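Local coordinates for protein type III restriction-modification enzyme EcoP15I Res subunit (Escherichia coli, PDB 4ZCF) that cleaves DNA as the ATP-dependent restriction subunit of a type III restriction-modification enzyme, acting together with its Mod partner some 25-27 base pairs downstream of a recognition site, at residues N55-V60 against Y260-Y265; L11-A16 against Y265-V270. All coordinates share one frame; numbering follows the deposited sequence.

Contact 1 of 2, residues N55-V60 against Y260-Y265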
loop_
_atom_site.group_PDB
_atom_site.type_symbol
_atom_site.label_atom_id
_atom_site.label_comp_id
_atom_site.label_asym_id
_atom_site.label_seq_id
_atom_site.Cartn_x
_atom_site.Cartn_y
_atom_site.Cartn_z
ATOM N N ASN C 55 -1.750 -2.356 -49.205
ATOM C CA ASN C 55 -2.590 -3.393 -49.821
ATOM C C ASN C 55 -3.599 -4.016 -48.867
ATOM O O ASN C 55 -4.712 -4.351 -49.286
ATOM C CB ASN C 55 -1.727 -4.479 -50.461
ATOM N N ASN C 56 -3.208 -4.180 -47.588
ATOM C CA ASN C 56 -4.054 -4.750 -46.538
ATOM C C ASN C 56 -5.249 -3.839 -46.269
ATOM O O ASN C 56 -6.373 -4.336 -46.219
ATOM C CB ASN C 56 -3.232 -5.044 -45.275
ATOM C CG ASN C 56 -2.175 -6.129 -45.436
ATOM O OD1 ASN C 56 -1.949 -6.687 -46.519
ATOM N ND2 ASN C 56 -1.457 -6.427 -44.370
ATOM N N ILE C 57 -5.016 -2.500 -46.225
ATOM C CA ILE C 57 -6.054 -1.482 -46.010
ATOM C C ILE C 57 -7.022 -1.413 -47.177
ATOM O O ILE C 57 -8.237 -1.477 -46.946
ATOM C CB ILE C 57 -5.498 -0.096 -45.548
ATOM C CG1 ILE C 57 -4.887 -0.200 -44.125
ATOM C CG2 ILE C 57 -6.592 0.995 -45.568
ATOM C CD1 ILE C 57 -3.945 0.880 -43.766
ATOM N N LYS C 58 -6.494 -1.324 -48.434
ATOM C CA LYS C 58 -7.303 -1.284 -49.671
ATOM C C LYS C 58 -8.284 -2.460 -49.734
ATOM O O LYS C 58 -9.468 -2.253 -49.980
ATOM C CB LYS C 58 -6.397 -1.276 -50.899
ATOM N N ASN C 59 -7.799 -3.672 -49.433
ATOM C CA ASN C 59 -8.609 -4.887 -49.411
ATOM C C ASN C 59 -9.689 -4.890 -48.318
ATOM O O ASN C 59 -10.766 -5.444 -48.553
ATOM C CB ASN C 59 -7.724 -6.129 -49.358
ATOM C CG ASN C 59 -7.229 -6.596 -50.709
ATOM O OD1 ASN C 59 -7.947 -6.556 -51.722
ATOM N ND2 ASN C 59 -6.005 -7.110 -50.744
ATOM N N VAL C 60 -9.415 -4.236 -47.142
ATOM C CA VAL C 60 -10.375 -4.087 -46.025
ATOM C C VAL C 60 -11.482 -3.111 -46.441
ATOM O O VAL C 60 -12.664 -3.400 -46.242
ATOM C CB VAL C 60 -9.729 -3.629 -44.679
ATOM C CG1 VAL C 60 -10.774 -3.551 -43.564
ATOM C CG2 VAL C 60 -8.594 -4.547 -44.259
ATOM N N TYR C 260 -10.347 11.254 -41.070
ATOM C CA TYR C 260 -9.783 9.933 -40.869
ATOM C C TYR C 260 -8.315 9.906 -41.205
ATOM O O TYR C 260 -7.783 10.835 -41.815
ATOM C CB TYR C 260 -10.522 8.896 -41.746
ATOM C CG TYR C 260 -12.023 8.837 -41.541
ATOM C CD1 TYR C 260 -12.571 8.240 -40.408
ATOM C CD2 TYR C 260 -12.898 9.310 -42.517
ATOM C CE1 TYR C 260 -13.953 8.176 -40.218
ATOM C CE2 TYR C 260 -14.282 9.241 -42.343
ATOM C CZ TYR C 260 -14.807 8.683 -41.186
ATOM O OH TYR C 260 -16.171 8.613 -41.003
ATOM N N LYS C 261 -7.664 8.810 -40.826
ATOM C CA LYS C 261 -6.272 8.530 -41.141
ATOM C C LYS C 261 -6.269 7.277 -42.010
ATOM O O LYS C 261 -5.871 7.354 -43.171
ATOM C CB LYS C 261 -5.402 8.418 -39.878
ATOM C CG LYS C 261 -5.240 9.753 -39.137
ATOM C CD LYS C 261 -4.045 10.557 -39.639
ATOM C CE LYS C 261 -4.257 12.047 -39.516
ATOM N NZ LYS C 261 -2.969 12.792 -39.571
ATOM N N ASN C 262 -6.815 6.166 -41.504
ATOM C CA ASN C 262 -6.972 4.914 -42.242
ATOM C C ASN C 262 -8.307 4.289 -41.830
ATOM O O ASN C 262 -8.351 3.501 -40.888
ATOM C CB ASN C 262 -5.784 3.967 -42.001
ATOM C CG ASN C 262 -4.504 4.410 -42.676
ATOM O OD1 ASN C 262 -4.388 4.391 -43.900
ATOM N ND2 ASN C 262 -3.510 4.811 -41.906
ATOM N N LEU C 263 -9.411 4.701 -42.488
ATOM C CA LEU C 263 -10.736 4.183 -42.158
ATOM C C LEU C 263 -10.867 2.746 -42.608
ATOM O O LEU C 263 -10.796 2.438 -43.801
ATOM C CB LEU C 263 -11.884 5.073 -42.652
ATOM C CG LEU C 263 -13.298 4.584 -42.323
ATOM C CD1 LEU C 263 -13.536 4.516 -40.821
ATOM C CD2 LEU C 263 -14.343 5.457 -42.979
ATOM N N VAL C 264 -11.012 1.864 -41.621
ATOM C CA VAL C 264 -11.043 0.426 -41.790
ATOM C C VAL C 264 -12.447 -0.178 -41.605
ATOM O O VAL C 264 -12.775 -1.181 -42.246
ATOM C CB VAL C 264 -9.921 -0.156 -40.891
ATOM C CG1 VAL C 264 -10.433 -0.993 -39.726
ATOM C CG2 VAL C 264 -8.882 -0.886 -41.707
ATOM N N TYR C 265 -13.293 0.463 -40.778
ATOM C CA TYR C 265 -14.640 -0.009 -40.504
ATOM C C TYR C 265 -15.576 1.162 -40.188
ATOM O O TYR C 265 -15.183 2.074 -39.485
ATOM C CB TYR C 265 -14.607 -1.061 -39.364
ATOM C CG TYR C 265 -15.958 -1.644 -39.006
ATOM C CD1 TYR C 265 -16.581 -2.572 -39.833
ATOM C CD2 TYR C 265 -16.626 -1.249 -37.850
ATOM C CE1 TYR C 265 -17.858 -3.051 -39.549
ATOM C CE2 TYR C 265 -17.894 -1.740 -37.543
ATOM C CZ TYR C 265 -18.500 -2.653 -38.388
ATOM O OH TYR C 265 -19.739 -3.157 -38.086
#
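One face of a helical turn, carrying Ile-57 and Val-60, lies against the loop and first residues of strand 263-267, with the backbones closest at Val-60 and Val-264, whose CA atoms are 6.2 Å apart. The strand is an outermost one of the parallel P-loop NTPase sheet in the helicase-type domain, and helix 50-64 packs beside it. No hydrogen bond joins the two segments. Val-60 reaches the strand with CG1, which the first torsion sets anti to the backbone N (chi1 -178°); this methyl meets Val-264 CG2 at 3.8 Å and lies beside the Val-264 O, 3.4 Å away. That carbonyl is hydrogen-bonded by Asn-64 ND2, one turn further along the same helix, and Ala-20 of helix 12-22 touches both valines. One turn earlier, Ile-57 extends its CD1 methyl to the amide of Asn-262, the two side chains crossing at about a right angle. The amide is fixed from elsewhere: its OD1 accepts from Asn-74 N and its ND2 donates to Ile-79 O, which satisfies both polar ends within a buried, largely apolar contact. Against this held amide, Ile-57 CD1 lies 3.7 Å from Asn-262 CG and 3.5 Å from Asn-262 OD1.

Contact 2 of 2, residues L11-A16 against Y265-V270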
loop_
_atom_site.group_PDB
_atom_site.type_symbol
_atom_site.label_atom_id
_atom_site.label_comp_id
_atom_site.label_asym_id
_atom_site.label_seq_id
_atom_site.Cartn_x
_atom_site.Cartn_y
_atom_site.Cartn_z
ATOM N N LEU C 11 -21.968 -11.072 -32.103
ATOM C CA LEU C 11 -22.731 -10.099 -32.878
ATOM C C LEU C 11 -22.053 -9.745 -34.207
ATOM O O LEU C 11 -20.865 -9.413 -34.202
ATOM C CB LEU C 11 -23.115 -8.868 -32.046
ATOM C CG LEU C 11 -24.261 -9.102 -31.039
ATOM C CD1 LEU C 11 -24.200 -8.125 -29.895
ATOM C CD2 LEU C 11 -25.642 -9.038 -31.717
ATOM N N PRO C 12 -22.766 -9.924 -35.360
ATOM C CA PRO C 12 -22.128 -9.700 -36.675
ATOM C C PRO C 12 -21.503 -8.332 -36.872
ATOM O O PRO C 12 -20.392 -8.270 -37.404
ATOM C CB PRO C 12 -23.259 -9.986 -37.680
ATOM C CG PRO C 12 -24.203 -10.881 -36.944
ATOM C CD PRO C 12 -24.166 -10.375 -35.524
ATOM N N HIS C 13 -22.187 -7.257 -36.400
ATOM C CA HIS C 13 -21.734 -5.865 -36.488
ATOM C C HIS C 13 -20.484 -5.601 -35.656
ATOM O O HIS C 13 -19.794 -4.619 -35.901
ATOM C CB HIS C 13 -22.867 -4.880 -36.148
ATOM C CG HIS C 13 -23.197 -4.785 -34.688
ATOM N ND1 HIS C 13 -24.147 -5.613 -34.104
ATOM C CD2 HIS C 13 -22.702 -3.953 -33.743
ATOM C CE1 HIS C 13 -24.189 -5.263 -32.831
ATOM N NE2 HIS C 13 -23.334 -4.271 -32.565
ATOM N N GLN C 14 -20.196 -6.486 -34.673
ATOM C CA GLN C 14 -19.006 -6.444 -33.818
ATOM C C GLN C 14 -17.837 -7.222 -34.428
ATOM O O GLN C 14 -16.757 -6.645 -34.578
ATOM C CB GLN C 14 -19.313 -6.902 -32.390
ATOM C CG GLN C 14 -19.969 -5.796 -31.563
ATOM C CD GLN C 14 -20.523 -6.219 -30.226
ATOM O OE1 GLN C 14 -21.025 -5.392 -29.470
ATOM N NE2 GLN C 14 -20.472 -7.502 -29.893
ATOM N N LYS C 15 -18.060 -8.511 -34.806
ATOM C CA LYS C 15 -17.071 -9.407 -35.425
ATOM C C LYS C 15 -16.489 -8.785 -36.674
ATOM O O LYS C 15 -15.315 -8.997 -36.952
ATOM C CB LYS C 15 -17.712 -10.740 -35.771
ATOM N N ALA C 16 -17.302 -7.985 -37.405
ATOM C CA ALA C 16 -16.904 -7.262 -38.616
ATOM C C ALA C 16 -15.804 -6.230 -38.324
ATOM O O ALA C 16 -14.836 -6.140 -39.078
ATOM C CB ALA C 16 -18.119 -6.600 -39.247
ATOM N N TYR C 265 -13.293 0.463 -40.778
ATOM C CA TYR C 265 -14.640 -0.009 -40.504
ATOM C C TYR C 265 -15.576 1.162 -40.188
ATOM O O TYR C 265 -15.183 2.074 -39.485
ATOM C CB TYR C 265 -14.607 -1.061 -39.364
ATOM C CG TYR C 265 -15.958 -1.644 -39.006
ATOM C CD1 TYR C 265 -16.581 -2.572 -39.833
ATOM C CD2 TYR C 265 -16.626 -1.249 -37.850
ATOM C CE1 TYR C 265 -17.858 -3.051 -39.549
ATOM C CE2 TYR C 265 -17.894 -1.740 -37.543
ATOM C CZ TYR C 265 -18.500 -2.653 -38.388
ATOM O OH TYR C 265 -19.739 -3.157 -38.086
ATOM N N ARG C 266 -16.812 1.130 -40.715
ATOM C CA ARG C 266 -17.842 2.142 -40.489
ATOM C C ARG C 266 -19.257 1.558 -40.310
ATOM O O ARG C 266 -19.865 1.032 -41.252
ATOM C CB ARG C 266 -17.809 3.232 -41.572
ATOM C CG ARG C 266 -18.659 4.458 -41.253
ATOM C CD ARG C 266 -17.966 5.739 -41.661
ATOM N NE ARG C 266 -17.812 5.855 -43.112
ATOM C CZ ARG C 266 -18.629 6.544 -43.904
ATOM N NH1 ARG C 266 -19.671 7.192 -43.393
ATOM N NH2 ARG C 266 -18.408 6.594 -45.210
ATOM N N LEU C 267 -19.760 1.660 -39.080
ATOM C CA LEU C 267 -21.100 1.276 -38.673
ATOM C C LEU C 267 -21.684 2.567 -38.167
ATOM O O LEU C 267 -21.351 3.005 -37.065
ATOM C CB LEU C 267 -21.058 0.219 -37.551
ATOM C CG LEU C 267 -22.406 -0.200 -36.954
ATOM C CD1 LEU C 267 -23.228 -1.036 -37.943
ATOM C CD2 LEU C 267 -22.202 -0.956 -35.687
ATOM N N THR C 268 -22.556 3.140 -38.973
ATOM C CA THR C 268 -23.218 4.410 -38.748
ATOM C C THR C 268 -24.445 4.355 -37.903
ATOM O O THR C 268 -24.930 3.307 -37.600
ATOM C CB THR C 268 -23.681 4.990 -40.059
ATOM O OG1 THR C 268 -24.525 4.036 -40.692
ATOM C CG2 THR C 268 -22.505 5.275 -40.928
ATOM N N ALA C 269 -24.941 5.527 -37.551
ATOM C CA ALA C 269 -26.212 5.694 -36.870
ATOM C C ALA C 269 -27.444 5.229 -37.614
ATOM O O ALA C 269 -28.354 4.728 -36.998
ATOM C CB ALA C 269 -26.397 7.127 -36.457
ATOM N N VAL C 270 -27.515 5.443 -38.918
ATOM C CA VAL C 270 -28.577 4.816 -39.687
ATOM C C VAL C 270 -28.524 3.297 -39.716
ATOM O O VAL C 270 -29.515 2.657 -39.496
ATOM C CB VAL C 270 -28.759 5.435 -41.095
ATOM C CG1 VAL C 270 -28.316 6.870 -41.103
ATOM C CG2 VAL C 270 -28.058 4.650 -42.181
#
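Tyr-265, His-13 and Ala-16 bury the most surface where helix 12-22 runs nearly antiparallel to strand 263-267, the axes of their short segments 9.7 Å apart at an angle of 159°. With CG anti to the backbone N (chi1 -179°), the Tyr-265 ring projects from the strand to the helix. Its hydroxyl donates a weak hydrogen bond to the backbone carbonyl of His-13, OH to O 2.6 Å. Ala-16, a turn further on, lies against the ring: its carbonyl carbon sits over one face, while its CB approaches Tyr-265 CE1 at 3.6 Å. The His-13 side chain takes the position between backbone N and carbonyl carbon (chi1 75°), and its CD2 meets Leu-267 CD2 at 3.6 Å, the methyl approaching the imidazole obliquely. Next to CD2 in the ring, NE2 is hydrogen-bonded to Thr-88 O, in the P-loop (Walker A motif), just before Gly-89, Lys-90 and Thr-91 of the AMP pocket. The neighbouring Gln-14 starts away from the strand and contacts the AMP. The chemistry is therefore mixed: apolar packing around one weak polar link holds the first helical turn against side chains of the outermost strand, and the imidazole's outside bond connects this turn to the P-loop.

Overall arrangement
Both contacts are mainly buried, contact 1 wholly so, while Ala-16 leaves contact 2 partly open at one margin. Both use strand 263-267, at an edge of the parallel sheet in the helicase-type domain, with contact 1 nested inside the chain loop that contact 2 closes. They share Tyr-265, whose side chain makes no contact with 55-60 but is the main strand residue of contact 2. Segment 55-60 meets the loop before the strand and its beginning, whereas 11-16 meets Tyr-265 and Leu-267 further along. Contact 1 is purely van der Waals across its segments and lies away from the annotated sites; contact 2 adds a weak hydrogen bond and sits beside the AMP pocket. They also touch directly, Tyr-260 OH packing 3.5 Å from Arg-266 CD.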